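Side-chain contacts in ATP/GTP-binding site-containing protein A (Brucella abortus, PDB 6NTR), which functions in the periplasm, where it maintains the integrity of the bacterial cell envelope: residues N210-R215 and T219-M224; I134-A137 and F143-T146. All coordinates share one frame; numbering follows the deposited sequence.

Interaction 1 (N210-R215 and T219-M224). Unlike the reference sequence in segment 219-224: Met222 (reference Leu). With EDO (1,2-ethanediol), chain G.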
loop_
_atom_site.group_PDB
_atom_site.type_symbol
_atom_site.label_atom_id
_atom_site.label_comp_id
_atom_site.label_asym_id
_atom_site.label_seq_id
_atom_site.Cartn_x
_atom_site.Cartn_y
_atom_site.Cartn_z
ATOM N N ASN A 210 -2.691 -0.609 9.696
ATOM C CA ASN A 210 -1.982 -1.426 10.637
ATOM C C ASN A 210 -1.725 -2.769 9.998
ATOM O O ASN A 210 -2.621 -3.356 9.461
ATOM C CB ASN A 210 -2.819 -1.652 11.885
ATOM C CG ASN A 210 -3.180 -0.376 12.574
ATOM O OD1 ASN A 210 -4.066 0.341 12.154
ATOM N ND2 ASN A 210 -2.490 -0.090 13.651
ATOM N N PHE A 211 -0.506 -3.264 10.067
ATOM C CA PHE A 211 -0.205 -4.552 9.495
ATOM C C PHE A 211 0.896 -5.279 10.232
ATOM O O PHE A 211 1.644 -4.678 10.951
ATOM C CB PHE A 211 0.155 -4.407 7.999
ATOM C CG PHE A 211 1.354 -3.555 7.726
ATOM C CD1 PHE A 211 1.235 -2.202 7.589
ATOM C CD2 PHE A 211 2.592 -4.113 7.600
ATOM C CE1 PHE A 211 2.328 -1.423 7.344
ATOM C CE2 PHE A 211 3.687 -3.336 7.361
ATOM C CZ PHE A 211 3.552 -1.992 7.232
ATOM N N LYS A 212 0.986 -6.580 10.016
ATOM C CA LYS A 212 2.030 -7.410 10.586
ATOM C C LYS A 212 3.017 -7.631 9.452
ATOM O O LYS A 212 2.651 -8.129 8.411
ATOM C CB LYS A 212 1.459 -8.736 11.048
ATOM C CG LYS A 212 0.676 -8.655 12.340
ATOM C CD LYS A 212 0.009 -9.974 12.661
ATOM C CE LYS A 212 -0.489 -10.034 14.095
ATOM N NZ LYS A 212 -0.850 -8.703 14.641
ATOM N N LEU A 213 4.272 -7.269 9.645
ATOM C CA LEU A 213 5.269 -7.361 8.596
ATOM C C LEU A 213 6.432 -8.312 8.817
ATOM O O LEU A 213 6.997 -8.354 9.892
ATOM C CB LEU A 213 5.800 -5.956 8.345
ATOM C CG LEU A 213 7.134 -5.712 7.664
ATOM C CD1 LEU A 213 6.947 -5.674 6.165
ATOM C CD2 LEU A 213 7.698 -4.391 8.130
ATOM N N TYR A 214 6.769 -9.075 7.783
ATOM C CA TYR A 214 7.878 -10.024 7.791
ATOM C C TYR A 214 9.158 -9.342 7.333
ATOM O O TYR A 214 9.133 -8.338 6.627
ATOM C CB TYR A 214 7.593 -11.219 6.880
ATOM C CG TYR A 214 6.529 -12.119 7.407
ATOM C CD1 TYR A 214 5.194 -11.773 7.295
ATOM C CD2 TYR A 214 6.851 -13.309 8.035
ATOM C CE1 TYR A 214 4.200 -12.583 7.798
ATOM C CE2 TYR A 214 5.869 -14.129 8.539
ATOM C CZ TYR A 214 4.544 -13.760 8.418
ATOM O OH TYR A 214 3.556 -14.567 8.923
ATOM N N ARG A 215 10.290 -9.910 7.740
ATOM C CA ARG A 215 11.577 -9.391 7.292
ATOM C C ARG A 215 11.728 -9.416 5.768
ATOM O O ARG A 215 12.508 -8.625 5.220
ATOM C CB ARG A 215 12.703 -10.196 7.945
ATOM C CG ARG A 215 13.890 -9.388 8.344
ATOM C CD ARG A 215 14.586 -10.054 9.506
ATOM N NE ARG A 215 15.175 -11.352 9.178
ATOM C CZ ARG A 215 16.475 -11.628 9.265
ATOM N NH1 ARG A 215 17.325 -10.707 9.698
ATOM N NH2 ARG A 215 16.925 -12.834 8.955
ATOM N N THR A 219 3.443 -9.168 4.130
ATOM C CA THR A 219 2.617 -8.567 5.160
ATOM C C THR A 219 1.301 -9.313 5.219
ATOM O O THR A 219 0.890 -9.943 4.250
ATOM C CB THR A 219 2.306 -7.101 4.896
ATOM O OG1 THR A 219 1.316 -7.016 3.876
ATOM C CG2 THR A 219 3.509 -6.384 4.435
ATOM N N ARG A 220 0.622 -9.210 6.355
ATOM C CA ARG A 220 -0.647 -9.896 6.550
ATOM C C ARG A 220 -1.441 -9.133 7.592
ATOM O O ARG A 220 -1.033 -8.064 8.041
ATOM C CB ARG A 220 -0.430 -11.344 6.967
ATOM C CG ARG A 220 0.318 -11.512 8.265
ATOM C CD ARG A 220 0.453 -12.986 8.574
ATOM N NE ARG A 220 1.205 -13.263 9.788
ATOM C CZ ARG A 220 0.667 -13.314 11.001
ATOM N NH1 ARG A 220 -0.633 -13.095 11.167
ATOM N NH2 ARG A 220 1.429 -13.591 12.049
ATOM N N ASP A 221 -2.598 -9.646 7.964
ATOM C CA ASP A 221 -3.395 -9.064 9.036
ATOM C C ASP A 221 -3.593 -7.585 8.881
ATOM O O ASP A 221 -3.443 -6.846 9.819
ATOM C CB ASP A 221 -2.769 -9.360 10.399
ATOM C CG ASP A 221 -3.776 -9.365 11.528
ATOM O OD1 ASP A 221 -4.829 -8.732 11.424
ATOM O OD2 ASP A 221 -3.500 -10.006 12.539
HETATM N N MSE A 222 -3.898 -7.146 7.687
HETATM C CA MSE A 222 -4.084 -5.745 7.423
HETATM C C MSE A 222 -5.347 -5.175 7.927
HETATM O O MSE A 222 -6.334 -5.880 8.069
HETATM C CB MSE A 222 -4.109 -5.463 5.936
HETATM C CG MSE A 222 -3.856 -6.700 5.101
HETATM SE SE MSE A 222 -2.491 -6.095 3.896
HETATM C CE MSE A 222 -3.495 -4.595 3.156
ATOM N N THR A 223 -5.302 -3.912 8.286
ATOM C CA THR A 223 -6.478 -3.193 8.672
ATOM C C THR A 223 -6.283 -1.818 8.093
ATOM O O THR A 223 -5.274 -1.203 8.309
ATOM C CB THR A 223 -6.644 -3.119 10.192
ATOM O OG1 THR A 223 -6.967 -4.411 10.692
ATOM C CG2 THR A 223 -7.747 -2.179 10.546
HETATM N N MSE A 224 -7.271 -1.320 7.376
HETATM C CA MSE A 224 -7.142 -0.024 6.786
HETATM C C MSE A 224 -8.170 0.886 7.337
HETATM O O MSE A 224 -9.351 0.622 7.167
HETATM C CB MSE A 224 -7.265 -0.200 5.283
HETATM C CG MSE A 224 -6.118 -1.100 4.887
HETATM SE SE MSE A 224 -6.471 -2.178 3.306
HETATM C CE MSE A 224 -6.179 -0.695 2.068
HETATM C C1 EDO G . 3.108 -8.068 1.087
HETATM O O1 EDO G . 2.120 -9.088 1.280
HETATM C C2 EDO G . 2.420 -6.723 0.998
HETATM O O2 EDO G . 3.447 -5.736 0.924
#
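Arg220 and Tyr214 meet through a hydrogen bond from the guanidinium NE to the phenol OH (2.8 Å), bent to 145° at the hydrogen. The hydroxyl is tilted 20° out of the guanidinium plane. The Arg220 chain runs extended from CG to NE, CG lying between the backbone N and the carbonyl carbon (chi1 61°), which carries NE to the hydroxyl. Over one guanidinium face lies Lys212 CD, 3.5 Å from Arg220 NH1. The Lys212 chain then bends at its last torsion, and its NZ makes a long salt bridge of 3.6 Å with Asp221 OD2. On the other face of the sheet, Leu213 CD1 packs on the methyl CG2 of Thr219, which Phe211 CD2 also touches at 4.0 Å.

Beneath these side chains is an antiparallel hairpin. Lys212 and Arg220 form one hydrogen-bonded pair, Asn210 and Thr223 another, and the register slips by one between them, a beta bulge at which Asp221 turns the corner of the chain. Further out, Asp173 and Glu175 form salt bridges with Arg220 NH1, and Glu175 also accepts the backbone N-H of Asp221.

A buried arginine suits this place because its N-H groups can serve a phenol and two carboxylates at once; these carboxylates and Asp221 probably offset the positive charges of Lys212 and Arg220, whose NZ and NH1 stand 5.6 Å apart.

Interaction 2 (I134-A137 and F143-T146)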
loop_
_atom_site.group_PDB
_atom_site.type_symbol
_atom_site.label_atom_id
_atom_site.label_comp_id
_atom_site.label_asym_id
_atom_site.label_seq_id
_atom_site.Cartn_x
_atom_site.Cartn_y
_atom_site.Cartn_z
ATOM N N ILE A 134 11.904 -1.858 7.117
ATOM C CA ILE A 134 12.489 -3.093 7.637
ATOM C C ILE A 134 13.797 -2.804 8.350
ATOM O O ILE A 134 14.038 -3.299 9.455
ATOM C CB ILE A 134 12.696 -4.131 6.516
ATOM C CG1 ILE A 134 11.367 -4.527 5.883
ATOM C CG2 ILE A 134 13.358 -5.377 7.053
ATOM C CD1 ILE A 134 11.528 -5.294 4.597
ATOM N N GLY A 135 14.666 -2.017 7.730
ATOM C CA GLY A 135 15.954 -1.706 8.316
ATOM C C GLY A 135 15.807 -1.060 9.674
ATOM O O GLY A 135 16.328 -1.554 10.673
ATOM N N LYS A 136 15.071 0.045 9.716
ATOM C CA LYS A 136 14.800 0.697 10.985
ATOM C C LYS A 136 14.249 -0.301 11.995
ATOM O O LYS A 136 14.677 -0.331 13.148
ATOM C CB LYS A 136 13.845 1.870 10.761
ATOM C CG LYS A 136 14.467 2.919 9.843
ATOM C CD LYS A 136 13.930 4.324 10.033
ATOM C CE LYS A 136 14.858 5.352 9.372
ATOM N NZ LYS A 136 14.600 6.766 9.779
ATOM N N ALA A 137 13.342 -1.171 11.558
ATOM C CA ALA A 137 12.779 -2.159 12.471
ATOM C C ALA A 137 13.833 -3.137 12.952
ATOM O O ALA A 137 13.888 -3.467 14.140
ATOM C CB ALA A 137 11.644 -2.907 11.789
ATOM N N PHE A 143 9.729 4.226 16.210
ATOM C CA PHE A 143 8.934 5.391 15.880
ATOM C C PHE A 143 9.729 6.328 14.986
ATOM O O PHE A 143 10.837 6.684 15.319
ATOM C CB PHE A 143 8.560 6.106 17.172
ATOM C CG PHE A 143 7.179 6.672 17.189
ATOM C CD1 PHE A 143 6.899 7.850 16.542
ATOM C CD2 PHE A 143 6.174 6.042 17.877
ATOM C CE1 PHE A 143 5.635 8.381 16.569
ATOM C CE2 PHE A 143 4.906 6.568 17.908
ATOM C CZ PHE A 143 4.638 7.740 17.256
ATOM N N TYR A 144 9.172 6.739 13.856
ATOM C CA TYR A 144 9.862 7.664 12.958
ATOM C C TYR A 144 8.952 8.377 11.967
ATOM O O TYR A 144 7.850 7.960 11.731
ATOM C CB TYR A 144 11.084 7.035 12.281
ATOM C CG TYR A 144 10.808 5.966 11.255
ATOM C CD1 TYR A 144 10.650 6.283 9.919
ATOM C CD2 TYR A 144 10.743 4.643 11.618
ATOM C CE1 TYR A 144 10.405 5.307 8.989
ATOM C CE2 TYR A 144 10.498 3.665 10.692
ATOM C CZ TYR A 144 10.335 4.011 9.382
ATOM O OH TYR A 144 10.098 3.040 8.474
ATOM N N GLN A 145 9.436 9.467 11.405
ATOM C CA GLN A 145 8.692 10.255 10.448
ATOM C C GLN A 145 9.484 10.331 9.152
ATOM O O GLN A 145 10.699 10.416 9.174
ATOM C CB GLN A 145 8.434 11.654 10.986
ATOM C CG GLN A 145 7.485 11.710 12.165
ATOM C CD GLN A 145 6.947 13.097 12.416
ATOM O OE1 GLN A 145 7.616 14.083 12.169
ATOM N NE2 GLN A 145 5.729 13.171 12.892
ATOM N N THR A 146 8.770 10.288 8.046
ATOM C CA THR A 146 9.365 10.324 6.730
ATOM C C THR A 146 8.312 10.727 5.725
ATOM O O THR A 146 7.198 11.049 6.085
ATOM C CB THR A 146 10.032 8.996 6.357
ATOM O OG1 THR A 146 10.758 9.167 5.147
ATOM C CG2 THR A 146 9.015 7.918 6.176
#
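Packing of a helix against the strand that follows it is the setting here: helix 126-138 lies beside strand 143-148, a short loop joins them, and the contact rests on one pair, Lys136 and Tyr144. Both residues direct their CB atoms toward the opposite segment, across a CA to CA gap of 8.8 Å that is bridged by side chains.

The lysine lies over one face of the phenol ring. Its CD sits above the ring centre, 3.4 Å from the centroid of Tyr144 and 7° off the ring normal, a well-centred CH-pi contact. The same methylene is nearly equidistant from the ring carbons, 3.6 Å from both CD2 and CE2 of Tyr144, while Lys136 CB approaches the CE2 side at 3.8 Å. With CG set beside the backbone N and the chain extended beyond it, the lysine passes across the ring from the CE2 side toward CG and CD1. Its NZ therefore ends off-centre, 4.4 Å from the Tyr144 centroid and 29° from the normal, in a cation-pi interaction.

Tyr144 is placed by the sheet: its backbone is hydrogen-bonded to Val163 of strand 159-165, and its side chain also touches Glu132 and Leu133 of the helix.

Lysine suits this partly exposed helix position because its methylenes can cover an aromatic face while the ammonium group remains beyond them. The broad tyrosine ring offers that face from a buried site. Dispersion from the centred methylene probably supplies much of the attraction, with the off-centre ammonium adding an electrostatic share.

Interactions 1 and 2 lie about 15 Å apart, centre to centre, and both belong to the curled antiparallel beta-structure of this barrel-like protein. Strand 143-148 connects to strand 207-214 through strands 159-165 and 187-195, each antiparallel to the next, so interaction 2 joins the helix to the same run of strands that leads to the hairpin of interaction 1 and continues beyond it into strand 229-240. They also touch directly, where Arg215 O packs 3.5 Å from Ile134 CD1. Small molecules probably from the crystallisation liquor lie near interaction 1: 1,2-ethanediol, whose O1 accepts the backbone N-H of Thr219 and which also bonds to Tyr12, and glycerol about 4 Å from the Phe211 side chain.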